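Local coordinates for hypothetical protein Atu2299 (Agrobacterium tumefaciens, PDB 2HLY) that is of unknown function but belongs to the DUF2026 family, whose place in the CA peptidase clan hints at a papain-like fold, at residues Arg18-Asn21 and Ser22-Ser26; Gln121-Leu124 and Ser125-Ala128. All blocks are in the same frame, centred on the assembly; numbering follows the deposited sequence.

Contact 1 of 2, residues Arg18-Asn21 and Ser22-Ser26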
loop_
_atom_site.group_PDB
_atom_site.type_symbol
_atom_site.label_atom_id
_atom_site.label_comp_id
_atom_site.label_asym_id
_atom_site.label_seq_id
_atom_site.Cartn_x
_atom_site.Cartn_y
_atom_site.Cartn_z
ATOM N N ARG A 18 -8.903 0.428 -3.017
ATOM C CA ARG A 18 -9.993 -0.466 -3.440
ATOM C C ARG A 18 -9.645 -1.220 -4.727
ATOM O O ARG A 18 -9.865 -2.433 -4.804
ATOM C CB ARG A 18 -11.299 0.304 -3.585
ATOM C CG ARG A 18 -12.520 -0.615 -3.618
ATOM C CD ARG A 18 -13.809 0.184 -3.802
ATOM N NE ARG A 18 -14.059 1.161 -2.732
ATOM C CZ ARG A 18 -14.610 0.882 -1.550
ATOM N NH1 ARG A 18 -14.976 -0.365 -1.251
ATOM N NH2 ARG A 18 -14.797 1.856 -0.657
ATOM N N VAL A 19 -9.071 -0.515 -5.702
ATOM C CA VAL A 19 -8.679 -1.127 -6.972
ATOM C C VAL A 19 -7.670 -2.251 -6.747
ATOM O O VAL A 19 -7.842 -3.367 -7.235
ATOM C CB VAL A 19 -8.134 -0.078 -7.957
ATOM C CG1 VAL A 19 -7.399 -0.748 -9.133
ATOM C CG2 VAL A 19 -9.283 0.800 -8.442
ATOM N N ILE A 20 -6.609 -1.949 -6.000
ATOM C CA ILE A 20 -5.544 -2.925 -5.804
ATOM C C ILE A 20 -6.069 -4.112 -4.999
ATOM O O ILE A 20 -5.794 -5.281 -5.327
ATOM C CB ILE A 20 -4.319 -2.288 -5.112
ATOM C CG1 ILE A 20 -3.797 -1.113 -5.943
ATOM C CG2 ILE A 20 -3.249 -3.365 -4.845
ATOM C CD1 ILE A 20 -2.748 -0.256 -5.239
ATOM N N ASN A 21 -6.842 -3.818 -3.953
ATOM C CA ASN A 21 -7.412 -4.881 -3.127
ATOM C C ASN A 21 -8.286 -5.813 -3.956
ATOM O O ASN A 21 -8.264 -7.036 -3.787
ATOM C CB ASN A 21 -8.255 -4.288 -2.011
ATOM C CG ASN A 21 -8.635 -5.313 -0.981
ATOM O OD1 ASN A 21 -7.769 -6.022 -0.449
ATOM N ND2 ASN A 21 -9.932 -5.428 -0.714
ATOM N N SER A 22 -9.054 -5.225 -4.860
ATOM C CA SER A 22 -9.978 -5.993 -5.694
ATOM C C SER A 22 -9.234 -6.957 -6.620
ATOM O O SER A 22 -9.690 -8.084 -6.855
ATOM C CB SER A 22 -10.855 -5.046 -6.510
ATOM O OG SER A 22 -11.609 -4.197 -5.653
ATOM N N LEU A 23 -8.087 -6.516 -7.124
ATOM C CA LEU A 23 -7.262 -7.335 -8.012
ATOM C C LEU A 23 -6.489 -8.428 -7.256
ATOM O O LEU A 23 -6.188 -9.499 -7.816
ATOM C CB LEU A 23 -6.290 -6.434 -8.784
ATOM C CG LEU A 23 -6.942 -5.567 -9.862
ATOM C CD1 LEU A 23 -6.005 -4.472 -10.347
ATOM C CD2 LEU A 23 -7.382 -6.458 -11.037
ATOM N N LEU A 24 -6.188 -8.171 -6.000
ATOM C CA LEU A 24 -5.385 -9.072 -5.195
ATOM C C LEU A 24 -6.148 -10.125 -4.475
ATOM O O LEU A 24 -5.608 -11.090 -4.083
ATOM C CB LEU A 24 -4.728 -8.308 -4.116
ATOM C CG LEU A 24 -3.474 -7.657 -4.542
ATOM C CD1 LEU A 24 -2.605 -8.639 -5.280
ATOM C CD2 LEU A 24 -3.756 -6.516 -5.356
ATOM N N ILE A 25 -7.387 -9.831 -4.183
ATOM C CA ILE A 25 -8.122 -10.620 -3.184
ATOM C C ILE A 25 -8.136 -12.133 -3.497
ATOM O O ILE A 25 -7.981 -12.958 -2.587
ATOM C CB ILE A 25 -9.536 -10.017 -2.868
ATOM C CG1 ILE A 25 -10.155 -10.668 -1.620
ATOM C CG2 ILE A 25 -10.458 -10.113 -4.062
ATOM C CD1 ILE A 25 -9.295 -10.556 -0.367
ATOM N N SER A 26 -8.244 -12.480 -4.781
ATOM C CA SER A 26 -8.288 -13.882 -5.218
ATOM C C SER A 26 -6.960 -14.623 -5.009
ATOM O O SER A 26 -6.919 -15.863 -5.019
ATOM C CB SER A 26 -8.682 -13.963 -6.693
ATOM O OG SER A 26 -7.665 -13.397 -7.510
#
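Ser22 turns its side chain back one turn of the alpha-helix 10-24 and binds the carbonyl oxygen of Arg18, while the carbonyl of Asn21, one residue earlier, receives two weak bonds. Chi1 of -60° sets the serine hydroxyl beside its own backbone N, and Ser22 OG donates to Arg18 O at 2.6 Å. The Ser22 N-H reaches the same oxygen, N to Arg18 O being 2.9 Å, in the regular i to i+4 bond of the helix. The two donors come from opposite faces of the carbonyl plane, and OG sits well above it, 37° out. A helical serine hydroxyl bonding back to the carbonyl four residues earlier is a common intrahelical arrangement, and here it satisfies a buried hydroxyl. Ser22 OG also meets the backbone N of Thr199, so this hydroxyl ties the helix to the segment after strand 193-197. Asn21 joins in the same attachment: its CG lies opposite the backbone N (chi1 -169°), and ND2 bonds Thr199 OG1. Farther out, Arg18 sends NH1 to the carbonyls of Thr199 and Glu201.

Another side of the helix is apolar. Val19 and Leu23 lie alongside each other, pointing the same way, with Val19 CG1 4.2 Å from Leu23 CD1; both also touch Ala169 of helix 160-172. Ile20 and Leu24 face helix 31-50, Ile20 against Phe38 and Phe41, Leu24 against Tyr37, though the placing of the Leu24 CD2 branch is doubtful. The helix thus packs against helix 31-50, helix 160-172 and the segment after strand 193-197. Its regular bonding continues with Leu23 N to Val19 O at 3.2 Å; both bonds to Asn21 O from this stretch, from Leu24 N at 3.2 Å and from Ile25 N at 3.0 Å, are weak.

Contact 2 of 2, residues Gln121-Leu124 and Ser125-Ala128; sequences QRPL and SAMA
Arg122 lays one face of its guanidinium over the methyl of Ala126, NH2 standing 3.7 Å from Ala126 CB, where the edge strand 120-123 runs into a short 3-10 turn. The bend at chi3 (62°) carries the guanidinium back over the turn. At the guanidinium edge, in its plane, a water lies 3.3 Å from Arg122 NH1, from which it accepts, and 2.8 Å from Ala126 O, to which it can donate, bridging the strand's side chain to the turn's backbone. NH1 has a further, weak bond to Gly138 O.

Two i to i+3 bonds close the turn: Ala126 N reaches Pro123 O at 2.9 Å, and Met127 N meets Leu124 O, also at 2.9 Å. Beyond the turn, the Met127 side chain packs on Phe140, Phe141 and Tyr142 of strand 140-144. On the exposed side, Ser125 has chi1 of 56°, its hydroxyl between its own N and carbonyl carbon, which brings Ser125 OG to 3.4 Å from Pro123 CB.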
loop_
_atom_site.group_PDB
_atom_site.type_symbol
_atom_site.label_atom_id
_atom_site.label_comp_id
_atom_site.label_asym_id
_atom_site.label_seq_id
_atom_site.Cartn_x
_atom_site.Cartn_y
_atom_site.Cartn_z
ATOM N N GLN A 121 -1.100 8.693 4.748
ATOM C CA GLN A 121 -0.420 9.566 3.784
ATOM C C GLN A 121 0.104 10.747 4.616
ATOM O O GLN A 121 -0.684 11.572 5.103
ATOM C CB GLN A 121 -1.409 10.052 2.717
ATOM C CG GLN A 121 -0.740 11.015 1.711
ATOM C CD GLN A 121 -1.665 11.625 0.671
ATOM O OE1 GLN A 121 -1.192 12.372 -0.183
ATOM N NE2 GLN A 121 -2.966 11.310 0.731
ATOM N N ARG A 122 1.426 10.794 4.796
ATOM C CA ARG A 122 2.044 11.803 5.677
ATOM C C ARG A 122 3.383 12.252 5.086
ATOM O O ARG A 122 4.028 11.483 4.371
ATOM C CB ARG A 122 2.268 11.240 7.087
ATOM C CG ARG A 122 1.010 10.730 7.816
ATOM C CD ARG A 122 1.236 10.611 9.337
ATOM N NE ARG A 122 1.525 11.931 9.889
ATOM C CZ ARG A 122 2.452 12.204 10.814
ATOM N NH1 ARG A 122 3.207 11.241 11.358
ATOM N NH2 ARG A 122 2.648 13.460 11.191
ATOM N N PRO A 123 3.832 13.482 5.406
ATOM C CA PRO A 123 5.124 13.908 4.865
ATOM C C PRO A 123 6.264 13.041 5.410
ATOM O O PRO A 123 6.291 12.734 6.597
ATOM C CB PRO A 123 5.273 15.359 5.373
ATOM C CG PRO A 123 3.862 15.802 5.712
ATOM C CD PRO A 123 3.197 14.532 6.225
ATOM N N LEU A 124 7.196 12.656 4.546
ATOM C CA LEU A 124 8.370 11.916 5.028
ATOM C C LEU A 124 9.140 12.724 6.071
ATOM O O LEU A 124 9.744 12.163 7.003
ATOM C CB LEU A 124 9.295 11.555 3.862
ATOM C CG LEU A 124 8.927 10.297 3.087
ATOM C CD1 LEU A 124 9.675 10.289 1.762
ATOM C CD2 LEU A 124 9.268 9.067 3.904
ATOM N N SER A 125 9.101 14.050 5.917
ATOM C CA SER A 125 9.758 14.968 6.851
ATOM C C SER A 125 9.204 14.867 8.283
ATOM O O SER A 125 9.826 15.334 9.228
ATOM C CB SER A 125 9.628 16.401 6.331
ATOM O OG SER A 125 8.267 16.736 6.125
ATOM N N ALA A 126 8.029 14.262 8.425
ATOM C CA ALA A 126 7.407 14.036 9.727
ATOM C C ALA A 126 7.819 12.713 10.400
ATOM O O ALA A 126 7.392 12.418 11.525
ATOM C CB ALA A 126 5.877 14.109 9.590
ATOM N N MET A 127 8.641 11.919 9.718
ATOM C CA MET A 127 9.051 10.615 10.263
ATOM C C MET A 127 9.689 10.700 11.642
ATOM O O MET A 127 10.517 11.580 11.914
ATOM C CB MET A 127 10.014 9.893 9.318
ATOM C CG MET A 127 10.172 8.415 9.681
ATOM S SD MET A 127 11.244 7.560 8.537
ATOM C CE MET A 127 12.869 7.959 9.149
ATOM N N ALA A 128 9.294 9.764 12.498
ATOM C CA ALA A 128 9.876 9.611 13.832
ATOM C C ALA A 128 11.345 9.148 13.788
ATOM O O ALA A 128 11.872 8.783 12.742
ATOM C CB ALA A 128 9.041 8.645 14.657
HETATM O O HOH W 1 5.964 10.436 12.919
#

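How the contacts relate
Contact 1 comes first along the chain, on helix 10-24, and contact 2 follows much later, where strand 120-123 passes into the loop before strand 140-144. Their centres are 26 Å apart, on opposite sides of the centre of the chain, and their nearest atoms remain about 13 Å from each other. No helix or sheet is shared: contact 1 is buried among helices 31-50 and 160-172, whereas contact 2 is at the surface, at an outer strand of the four-stranded antiparallel sheet. Both nevertheless fall within the one DUF2026 range, so they sample the helical and the sheet parts of a single-chain protein whose function is unknown.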